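Local coordinates for probable E3 ubiquitin-protein ligase HERC1 (Homo sapiens, PDB 4QT6) that probably acts as an E3 ubiquitin-protein ligase, here represented by its SPRY domain, a beta-sandwich module of the kind that usually mediates protein-protein recognition, at residues G51-R61 and S73-Y81. Numbering follows the deposited sequence.
Sequences GNEGTCVGVSR and SDMWLYRAY. With ARF (formamide), chain B; ARF (formamide), chain G; ARF (formamide), chain C.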
loop_
_atom_site.group_PDB
_atom_site.type_symbol
_atom_site.label_atom_id
_atom_site.label_comp_id
_atom_site.label_asym_id
_atom_site.label_seq_id
_atom_site.Cartn_x
_atom_site.Cartn_y
_atom_site.Cartn_z
ATOM N N GLY A 51 10.895 -14.006 -1.377
ATOM C CA GLY A 51 10.708 -15.012 -0.325
ATOM C C GLY A 51 10.885 -14.536 1.106
ATOM O O GLY A 51 10.774 -15.328 2.033
ATOM N N ASN A 52 11.180 -13.257 1.316
ATOM C CA ASN A 52 11.290 -12.717 2.664
ATOM C C ASN A 52 10.943 -11.236 2.619
ATOM O O ASN A 52 11.691 -10.386 3.098
ATOM C CB ASN A 52 12.700 -12.929 3.213
ATOM C CG ASN A 52 12.821 -12.586 4.684
ATOM O OD1 ASN A 52 11.883 -12.760 5.477
ATOM N ND2 ASN A 52 13.984 -12.093 5.062
ATOM N N GLU A 53 9.780 -10.958 2.042
ATOM C CA GLU A 53 9.382 -9.576 1.729
ATOM C C GLU A 53 9.026 -8.832 2.999
ATOM O O GLU A 53 8.682 -9.449 4.021
ATOM C CB GLU A 53 8.205 -9.559 0.751
ATOM C CG GLU A 53 8.538 -10.004 -0.660
ATOM C CD GLU A 53 8.574 -11.517 -0.842
ATOM O OE1 GLU A 53 8.290 -12.253 0.116
ATOM O OE2 GLU A 53 8.907 -11.967 -1.949
ATOM N N GLY A 54 9.104 -7.498 2.926
ATOM C CA GLY A 54 8.886 -6.625 4.067
ATOM C C GLY A 54 7.938 -5.470 3.771
ATOM O O GLY A 54 7.903 -4.511 4.500
ATOM N N THR A 55 7.187 -5.588 2.683
ATOM C CA THR A 55 6.293 -4.531 2.180
ATOM C C THR A 55 4.824 -4.867 2.361
ATOM O O THR A 55 4.409 -6.021 2.135
ATOM C CB THR A 55 6.528 -4.368 0.678
ATOM O OG1 THR A 55 7.887 -3.980 0.462
ATOM C CG2 THR A 55 5.585 -3.329 0.047
ATOM N N CYS A 56 4.034 -3.840 2.669
ATOM C CA CYS A 56 2.579 -3.879 2.482
ATOM C C CYS A 56 2.188 -2.688 1.626
ATOM O O CYS A 56 2.848 -1.657 1.693
ATOM C CB CYS A 56 1.819 -3.747 3.781
ATOM S SG CYS A 56 2.099 -5.079 4.982
ATOM N N VAL A 57 1.120 -2.825 0.844
ATOM C CA VAL A 57 0.578 -1.698 0.067
ATOM C C VAL A 57 -0.870 -1.499 0.408
ATOM O O VAL A 57 -1.515 -2.406 0.899
ATOM C CB VAL A 57 0.742 -1.913 -1.447
ATOM C CG1 VAL A 57 2.205 -2.198 -1.764
ATOM C CG2 VAL A 57 -0.156 -3.037 -1.995
ATOM N N GLY A 58 -1.392 -0.308 0.177
ATOM C CA GLY A 58 -2.806 -0.102 0.421
ATOM C C GLY A 58 -3.156 1.360 0.444
ATOM O O GLY A 58 -2.703 2.120 -0.418
ATOM N N VAL A 59 -4.000 1.740 1.400
ATOM C CA VAL A 59 -4.392 3.135 1.594
ATOM C C VAL A 59 -4.317 3.512 3.075
ATOM O O VAL A 59 -4.368 2.633 3.946
ATOM C CB VAL A 59 -5.813 3.416 1.047
ATOM C CG1 VAL A 59 -5.819 3.310 -0.470
ATOM C CG2 VAL A 59 -6.838 2.477 1.670
ATOM N N SER A 60 -4.169 4.803 3.328
ATOM C CA SER A 60 -3.998 5.345 4.674
ATOM C C SER A 60 -4.735 6.656 4.861
ATOM O O SER A 60 -4.834 7.490 3.943
ATOM C CB SER A 60 -2.524 5.596 4.963
ATOM O OG SER A 60 -2.322 5.986 6.314
ATOM N N ARG A 61 -5.183 6.852 6.100
ATOM C CA ARG A 61 -5.535 8.167 6.604
ATOM C C ARG A 61 -4.305 9.018 6.805
ATOM O O ARG A 61 -3.184 8.500 6.932
ATOM C CB ARG A 61 -6.208 8.025 7.971
ATOM C CG ARG A 61 -7.550 7.363 7.917
ATOM C CD ARG A 61 -8.107 7.264 9.327
ATOM N NE ARG A 61 -9.540 6.991 9.285
ATOM C CZ ARG A 61 -10.116 5.811 9.478
ATOM N NH1 ARG A 61 -9.433 4.703 9.774
ATOM N NH2 ARG A 61 -11.430 5.754 9.411
ATOM N N SER A 73 -5.471 0.805 12.479
ATOM C CA SER A 73 -6.758 1.174 11.881
ATOM C C SER A 73 -6.639 2.453 11.047
ATOM O O SER A 73 -7.634 2.917 10.485
ATOM C CB SER A 73 -7.807 1.349 12.992
ATOM O OG SER A 73 -8.096 0.076 13.576
ATOM N N ASP A 74 -5.425 3.007 10.947
ATOM C CA ASP A 74 -5.197 4.165 10.073
ATOM C C ASP A 74 -5.017 3.733 8.628
ATOM O O ASP A 74 -5.275 4.537 7.715
ATOM C CB ASP A 74 -3.976 4.965 10.522
ATOM C CG ASP A 74 -4.235 5.772 11.769
ATOM O OD1 ASP A 74 -5.411 6.147 12.021
ATOM O OD2 ASP A 74 -3.248 6.045 12.477
HETATM N N MSE A 75 -4.594 2.492 8.437
HETATM C CA MSE A 75 -4.267 1.939 7.116
HETATM C C MSE A 75 -5.058 0.689 6.832
HETATM O O MSE A 75 -5.525 -0.019 7.742
HETATM C CB MSE A 75 -2.771 1.632 6.995
HETATM C CG MSE A 75 -1.927 2.809 7.470
HETATM SE SE MSE A 75 -0.014 2.382 7.171
HETATM C CE MSE A 75 0.594 4.236 7.052
ATOM N N TRP A 76 -5.211 0.409 5.562
ATOM C CA TRP A 76 -5.784 -0.827 5.055
ATOM C C TRP A 76 -4.700 -1.427 4.175
ATOM O O TRP A 76 -4.317 -0.835 3.149
ATOM C CB TRP A 76 -7.028 -0.542 4.207
ATOM C CG TRP A 76 -8.302 -0.216 4.945
ATOM C CD1 TRP A 76 -9.361 -1.065 5.133
ATOM C CD2 TRP A 76 -8.687 1.032 5.529
ATOM N NE1 TRP A 76 -10.346 -0.439 5.823
ATOM C CE2 TRP A 76 -9.987 0.855 6.067
ATOM C CE3 TRP A 76 -8.060 2.270 5.691
ATOM C CZ2 TRP A 76 -10.656 1.873 6.730
ATOM C CZ3 TRP A 76 -8.742 3.285 6.346
ATOM C CH2 TRP A 76 -10.036 3.082 6.843
ATOM N N LEU A 77 -4.162 -2.577 4.566
ATOM C CA LEU A 77 -2.903 -3.041 4.004
ATOM C C LEU A 77 -2.963 -4.453 3.473
ATOM O O LEU A 77 -3.694 -5.310 3.986
ATOM C CB LEU A 77 -1.795 -2.946 5.041
ATOM C CG LEU A 77 -1.458 -1.555 5.533
ATOM C CD1 LEU A 77 -0.506 -1.619 6.723
ATOM C CD2 LEU A 77 -0.869 -0.708 4.409
ATOM N N TYR A 78 -2.126 -4.701 2.476
ATOM C CA TYR A 78 -2.020 -5.964 1.757
ATOM C C TYR A 78 -0.528 -6.319 1.731
ATOM O O TYR A 78 0.327 -5.566 1.234
ATOM C CB TYR A 78 -2.663 -5.792 0.359
ATOM C CG TYR A 78 -2.566 -6.892 -0.662
ATOM C CD1 TYR A 78 -2.548 -8.228 -0.285
ATOM C CD2 TYR A 78 -2.612 -6.597 -2.031
ATOM C CE1 TYR A 78 -2.469 -9.230 -1.246
ATOM C CE2 TYR A 78 -2.551 -7.593 -2.992
ATOM C CZ TYR A 78 -2.498 -8.914 -2.590
ATOM O OH TYR A 78 -2.424 -9.897 -3.567
ATOM N N ARG A 79 -0.218 -7.470 2.324
ATOM C CA ARG A 79 1.163 -7.867 2.630
ATOM C C ARG A 79 1.787 -8.758 1.548
ATOM O O ARG A 79 1.229 -9.820 1.191
ATOM C CB ARG A 79 1.153 -8.581 3.988
ATOM C CG ARG A 79 2.487 -9.070 4.501
ATOM C CD ARG A 79 2.299 -9.655 5.894
ATOM N NE ARG A 79 3.471 -10.378 6.376
ATOM C CZ ARG A 79 3.439 -11.346 7.296
ATOM N NH1 ARG A 79 2.278 -11.732 7.843
ATOM N NH2 ARG A 79 4.572 -11.936 7.659
ATOM N N ALA A 80 2.957 -8.340 1.040
ATOM C CA ALA A 80 3.612 -9.012 -0.060
ATOM C C ALA A 80 3.938 -10.466 0.281
ATOM O O ALA A 80 3.652 -11.374 -0.498
ATOM C CB ALA A 80 4.878 -8.271 -0.438
ATOM N N TYR A 81 4.520 -10.660 1.454
ATOM C CA TYR A 81 5.121 -11.951 1.814
ATOM C C TYR A 81 4.116 -13.101 1.814
ATOM O O TYR A 81 4.438 -14.188 1.357
ATOM C CB TYR A 81 5.780 -11.849 3.184
ATOM C CG TYR A 81 6.251 -13.182 3.720
ATOM C CD1 TYR A 81 7.361 -13.794 3.181
ATOM C CD2 TYR A 81 5.554 -13.838 4.719
ATOM C CE1 TYR A 81 7.790 -15.026 3.643
ATOM C CE2 TYR A 81 5.978 -15.076 5.197
ATOM C CZ TYR A 81 7.108 -15.653 4.653
ATOM O OH TYR A 81 7.560 -16.888 5.104
HETATM N N ARF B . 9.070 -11.814 5.430
HETATM C C ARF B . 8.056 -12.023 6.267
HETATM O O ARF B . 7.162 -11.200 6.387
HETATM N N ARF G . 12.233 -8.398 5.089
HETATM C C ARF G . 11.354 -8.847 5.996
HETATM O O ARF G . 11.346 -8.382 7.128
HETATM N N ARF C . -4.794 -10.061 -5.227
HETATM C C ARF C . -5.465 -11.156 -5.604
HETATM O O ARF C . -5.115 -12.252 -5.184
HETATM O O HOH W 1 6.776 -14.598 -0.343
HETATM O O HOH W 2 5.713 -8.370 2.885
#
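Arg61 N donates an almost straight hydrogen bond (173°) to Asp74 O at 2.8 Å, just beyond the end of an antiparallel ladder between neighbouring strands of the SPRY beta-sandwich. Val59 with Trp76 and Val57 with Tyr78 are hydrogen-bonded pairs, each joined by two backbone bonds, and at the far end Ala80 N reaches Thr55 O at 2.9 Å. There a formamide bridges the segments: its N gives to Asn52 OD1 and Glu53 O, its O accepts from NH2 of Arg79, whose NH1 is bonded to Tyr86 OH, and its carbon lies 3.3 Å over one face of the Tyr81 ring. Back at Arg61, the extended chain carries the guanidinium to Trp76, whose CH2 sits over one guanidinium face, 3.4 Å from NH1, the planes 40° apart; NH2 makes a salt bridge with Asp132. A leucine in place of Arg61 would probably leave Asp132 without its charged mate and lose the guanidinium contact at Trp76 CH2. Val59 and Trp76 point into the sandwich, where both touch Ile115. On the other face, Cys56 SG packs against Arg79 CB at 3.8 Å. Ser60 OG donates a hydrogen bond to Arg61 O and lies 3.4 Å from CG of selenomethionine Met75.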